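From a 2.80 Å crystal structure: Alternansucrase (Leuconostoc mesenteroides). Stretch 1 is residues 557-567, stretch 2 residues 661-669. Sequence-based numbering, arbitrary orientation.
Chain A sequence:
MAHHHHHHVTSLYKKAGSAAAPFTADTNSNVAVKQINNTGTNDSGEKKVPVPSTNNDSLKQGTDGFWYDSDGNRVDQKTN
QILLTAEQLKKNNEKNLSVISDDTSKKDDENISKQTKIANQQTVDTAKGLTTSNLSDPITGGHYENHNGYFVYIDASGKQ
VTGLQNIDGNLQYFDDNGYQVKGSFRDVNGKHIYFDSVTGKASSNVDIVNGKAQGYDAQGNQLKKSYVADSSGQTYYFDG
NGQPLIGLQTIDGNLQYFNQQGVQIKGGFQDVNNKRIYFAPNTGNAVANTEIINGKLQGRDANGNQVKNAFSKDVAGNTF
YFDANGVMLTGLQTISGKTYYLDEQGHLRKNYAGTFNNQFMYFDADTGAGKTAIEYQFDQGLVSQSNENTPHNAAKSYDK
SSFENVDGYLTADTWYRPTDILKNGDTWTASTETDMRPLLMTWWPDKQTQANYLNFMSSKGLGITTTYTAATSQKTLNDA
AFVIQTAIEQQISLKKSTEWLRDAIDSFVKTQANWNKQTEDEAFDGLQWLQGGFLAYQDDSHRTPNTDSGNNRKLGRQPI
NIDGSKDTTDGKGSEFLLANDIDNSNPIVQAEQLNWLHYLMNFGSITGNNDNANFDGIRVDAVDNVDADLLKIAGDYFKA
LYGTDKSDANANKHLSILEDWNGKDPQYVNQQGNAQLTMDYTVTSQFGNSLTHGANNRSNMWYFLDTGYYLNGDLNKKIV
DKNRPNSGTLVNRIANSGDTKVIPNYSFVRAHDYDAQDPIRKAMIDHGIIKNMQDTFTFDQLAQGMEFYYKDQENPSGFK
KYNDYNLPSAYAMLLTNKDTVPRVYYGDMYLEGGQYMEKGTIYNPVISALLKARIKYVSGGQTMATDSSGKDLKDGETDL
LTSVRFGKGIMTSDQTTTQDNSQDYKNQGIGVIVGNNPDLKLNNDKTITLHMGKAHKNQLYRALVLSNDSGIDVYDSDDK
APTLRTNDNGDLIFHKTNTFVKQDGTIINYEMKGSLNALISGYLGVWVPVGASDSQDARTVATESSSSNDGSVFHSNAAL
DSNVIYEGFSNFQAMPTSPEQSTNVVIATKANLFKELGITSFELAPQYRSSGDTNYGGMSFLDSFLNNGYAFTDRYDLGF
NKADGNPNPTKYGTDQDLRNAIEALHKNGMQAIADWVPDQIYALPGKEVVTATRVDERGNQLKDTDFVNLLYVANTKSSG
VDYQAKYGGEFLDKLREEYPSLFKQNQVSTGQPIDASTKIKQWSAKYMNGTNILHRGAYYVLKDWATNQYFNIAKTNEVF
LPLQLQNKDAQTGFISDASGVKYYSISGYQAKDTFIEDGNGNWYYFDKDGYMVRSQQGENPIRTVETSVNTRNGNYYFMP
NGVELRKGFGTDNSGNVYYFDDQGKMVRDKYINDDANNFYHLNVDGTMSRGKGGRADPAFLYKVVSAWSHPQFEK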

# COMPACT_ATOMS: atom_id res chain seq x y z
N ARG A 557 -4.72 -11.03 16.05
CA ARG A 557 -5.01 -10.85 17.46
C ARG A 557 -4.52 -9.49 17.93
O ARG A 557 -3.77 -9.38 18.90
CB ARG A 557 -4.40 -11.99 18.30
CG ARG A 557 -4.98 -13.35 17.97
CD ARG A 557 -6.48 -13.37 18.17
NE ARG A 557 -7.02 -14.72 17.97
CZ ARG A 557 -7.12 -15.67 18.90
NH1 ARG A 557 -6.71 -15.46 20.15
NH2 ARG A 557 -7.62 -16.83 18.58
N GLN A 558 -5.02 -8.44 17.29
CA GLN A 558 -4.69 -7.07 17.68
C GLN A 558 -5.39 -6.78 18.99
O GLN A 558 -6.16 -7.63 19.46
CB GLN A 558 -5.09 -6.06 16.61
CG GLN A 558 -6.56 -6.03 16.30
CD GLN A 558 -6.95 -4.92 15.35
OE1 GLN A 558 -6.22 -3.94 15.18
NE2 GLN A 558 -8.15 -5.03 14.78
N PRO A 559 -5.11 -5.62 19.63
CA PRO A 559 -5.72 -5.36 20.94
C PRO A 559 -7.24 -5.60 20.98
O PRO A 559 -7.71 -6.36 21.83
CB PRO A 559 -5.35 -3.91 21.21
CG PRO A 559 -4.03 -3.75 20.50
CD PRO A 559 -4.09 -4.60 19.29
N ILE A 560 -7.97 -5.03 20.04
CA ILE A 560 -9.42 -5.15 20.04
C ILE A 560 -9.88 -6.56 19.66
O ILE A 560 -11.04 -6.88 19.79
CB ILE A 560 -10.13 -4.10 19.15
CG1 ILE A 560 -9.80 -4.30 17.66
CG2 ILE A 560 -9.78 -2.69 19.59
CD1 ILE A 560 -10.66 -3.46 16.73
N ASN A 561 -8.98 -7.41 19.17
CA ASN A 561 -9.33 -8.78 18.82
C ASN A 561 -8.40 -9.78 19.45
O ASN A 561 -8.12 -10.82 18.86
CB ASN A 561 -9.30 -8.99 17.30
CG ASN A 561 -9.86 -10.34 16.89
OD1 ASN A 561 -10.86 -10.78 17.43
ND2 ASN A 561 -9.21 -10.99 15.94
N ILE A 562 -7.91 -9.46 20.63
CA ILE A 562 -6.88 -10.29 21.26
C ILE A 562 -7.42 -11.71 21.48
O ILE A 562 -6.64 -12.68 21.42
CB ILE A 562 -6.36 -9.67 22.56
CG1 ILE A 562 -5.13 -10.43 23.06
CG2 ILE A 562 -7.46 -9.63 23.61
CD1 ILE A 562 -4.38 -9.74 24.18
N ASP A 563 -8.73 -11.86 21.69
CA ASP A 563 -9.33 -13.19 21.93
C ASP A 563 -10.02 -13.83 20.71
O ASP A 563 -10.74 -14.81 20.85
CB ASP A 563 -10.30 -13.12 23.13
CG ASP A 563 -11.55 -12.28 22.85
OD1 ASP A 563 -11.69 -11.71 21.74
OD2 ASP A 563 -12.41 -12.19 23.74
N GLY A 564 -9.78 -13.29 19.52
CA GLY A 564 -10.40 -13.80 18.29
C GLY A 564 -11.88 -13.51 18.13
O GLY A 564 -12.46 -13.88 17.12
N SER A 565 -12.50 -12.81 19.09
CA SER A 565 -13.96 -12.62 19.09
C SER A 565 -14.47 -11.78 17.92
O SER A 565 -15.67 -11.77 17.69
CB SER A 565 -14.44 -12.01 20.42
OG SER A 565 -13.85 -10.75 20.65
N LYS A 566 -13.59 -11.08 17.22
CA LYS A 566 -13.95 -10.31 16.04
C LYS A 566 -13.34 -10.86 14.73
O LYS A 566 -13.22 -10.11 13.75
CB LYS A 566 -13.51 -8.85 16.20
CG LYS A 566 -13.95 -8.15 17.48
CD LYS A 566 -13.60 -6.67 17.39
CE LYS A 566 -13.92 -5.88 18.65
NZ LYS A 566 -15.35 -5.87 18.96
N ASP A 567 -13.00 -12.15 14.69
CA ASP A 567 -12.38 -12.77 13.49
C ASP A 567 -13.18 -12.65 12.19
O ASP A 567 -12.60 -12.58 11.11
CB ASP A 567 -12.06 -14.25 13.72
CG ASP A 567 -10.76 -14.48 14.50
OD1 ASP A 567 -9.89 -13.59 14.53
OD2 ASP A 567 -10.62 -15.57 15.09
N TRP A 661 -2.33 2.52 15.94
CA TRP A 661 -3.11 3.41 15.09
C TRP A 661 -4.63 3.29 15.28
O TRP A 661 -5.34 4.27 15.05
CB TRP A 661 -2.77 3.20 13.63
CG TRP A 661 -1.42 3.61 13.22
CD1 TRP A 661 -0.37 2.80 12.95
CD2 TRP A 661 -0.95 4.95 13.03
NE1 TRP A 661 0.74 3.54 12.59
CE2 TRP A 661 0.40 4.87 12.63
CE3 TRP A 661 -1.54 6.20 13.15
CZ2 TRP A 661 1.17 5.99 12.36
CZ3 TRP A 661 -0.78 7.32 12.87
CH2 TRP A 661 0.56 7.20 12.48
N ASN A 662 -5.14 2.13 15.69
CA ASN A 662 -6.59 1.95 15.79
C ASN A 662 -7.20 2.92 16.79
O ASN A 662 -6.67 3.12 17.87
CB ASN A 662 -6.98 0.53 16.20
CG ASN A 662 -8.46 0.25 16.01
OD1 ASN A 662 -9.30 0.71 16.79
ND2 ASN A 662 -8.79 -0.51 14.99
N GLY A 663 -8.33 3.51 16.41
CA GLY A 663 -9.00 4.51 17.20
C GLY A 663 -9.52 4.00 18.53
O GLY A 663 -9.84 4.81 19.39
N LYS A 664 -9.60 2.68 18.70
CA LYS A 664 -10.02 2.09 19.97
C LYS A 664 -8.84 1.55 20.83
O LYS A 664 -9.08 0.99 21.91
CB LYS A 664 -11.02 0.98 19.72
CG LYS A 664 -12.45 1.43 19.45
CD LYS A 664 -13.37 0.25 19.10
CE LYS A 664 -13.36 -0.83 20.21
NZ LYS A 664 -14.33 -1.95 20.05
N ASP A 665 -7.61 1.71 20.36
CA ASP A 665 -6.44 1.26 21.11
C ASP A 665 -6.19 2.07 22.42
O ASP A 665 -5.82 1.50 23.44
CB ASP A 665 -5.18 1.33 20.22
CG ASP A 665 -5.05 0.16 19.25
OD1 ASP A 665 -5.86 -0.77 19.34
OD2 ASP A 665 -4.10 0.17 18.41
N PRO A 666 -6.36 3.39 22.39
CA PRO A 666 -6.19 4.14 23.62
C PRO A 666 -6.93 3.57 24.81
O PRO A 666 -6.35 3.46 25.87
CB PRO A 666 -6.77 5.50 23.26
CG PRO A 666 -6.40 5.66 21.84
CD PRO A 666 -6.58 4.28 21.24
N GLN A 667 -8.18 3.17 24.62
CA GLN A 667 -9.02 2.69 25.71
C GLN A 667 -8.61 1.29 26.13
O GLN A 667 -8.66 0.97 27.32
CB GLN A 667 -10.50 2.71 25.31
CG GLN A 667 -11.13 4.09 25.13
CD GLN A 667 -10.60 4.88 23.91
OE1 GLN A 667 -10.24 4.30 22.88
NE2 GLN A 667 -10.50 6.20 24.06
N TYR A 668 -8.21 0.45 25.17
CA TYR A 668 -7.61 -0.84 25.50
C TYR A 668 -6.38 -0.65 26.39
O TYR A 668 -6.29 -1.24 27.45
CB TYR A 668 -7.19 -1.60 24.23
CG TYR A 668 -6.51 -2.92 24.53
CD1 TYR A 668 -5.14 -2.98 24.75
CD2 TYR A 668 -7.24 -4.09 24.60
CE1 TYR A 668 -4.52 -4.19 25.05
CE2 TYR A 668 -6.63 -5.29 24.88
CZ TYR A 668 -5.28 -5.35 25.11
OH TYR A 668 -4.71 -6.57 25.40
N VAL A 669 -5.44 0.18 25.94
CA VAL A 669 -4.18 0.36 26.64
C VAL A 669 -4.44 0.81 28.09
O VAL A 669 -3.78 0.35 29.02
CB VAL A 669 -3.28 1.37 25.90
CG1 VAL A 669 -2.07 1.77 26.75
CG2 VAL A 669 -2.81 0.82 24.55
O HOH W 1 -6.60 -3.25 18.19

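What does Tyr-668 find on the other stretch? Its CA-to-CB bond points toward that stretch, and its ring meets Pro-559, whose CB lies 3.7 Å from the centroid of the Tyr-668 ring, almost on the ring normal. This is a CH-pi contact: the C-H groups of Pro-559 CB, weakly polarised, suit the electron-rich face. Ile-562 packs its CD1 3.4 Å from Tyr-668 OH, at the far end of the tyrosine.

How does Ile-560 fill its place? Its CA-to-CB bond points sideways to the partner stretch, yet the side chain meets Lys-664 and Asn-662: CG2 is 3.9 Å from Lys-664 CB, and CD1 is 3.9 Å from Asn-662 ND2. These are van der Waals contacts, using the aliphatic part of the lysine. Farther out, Lys-664 NZ and Lys-566 NZ stand 4.2 Å apart, like charges that bring no attraction.

What joins the stretches if no direct hydrogen bond crosses? Water 1 does, accepting from Ile-560 N at 2.9 Å and donating to Asp-665 OD1 at 2.8 Å.

Where do the two backbones come closest? Pro-559 CA lies 6.7 Å from Asp-665 CA. Pro-559 and Ile-560 form a short 3-10 segment, braced by Asn-561 N to Gln-558 O at 2.8 Å. Opposite Pro-559, Asp-665 begins a helix; in the turn before it, Asn-662 OD1 caps Lys-664 N at 2.8 Å.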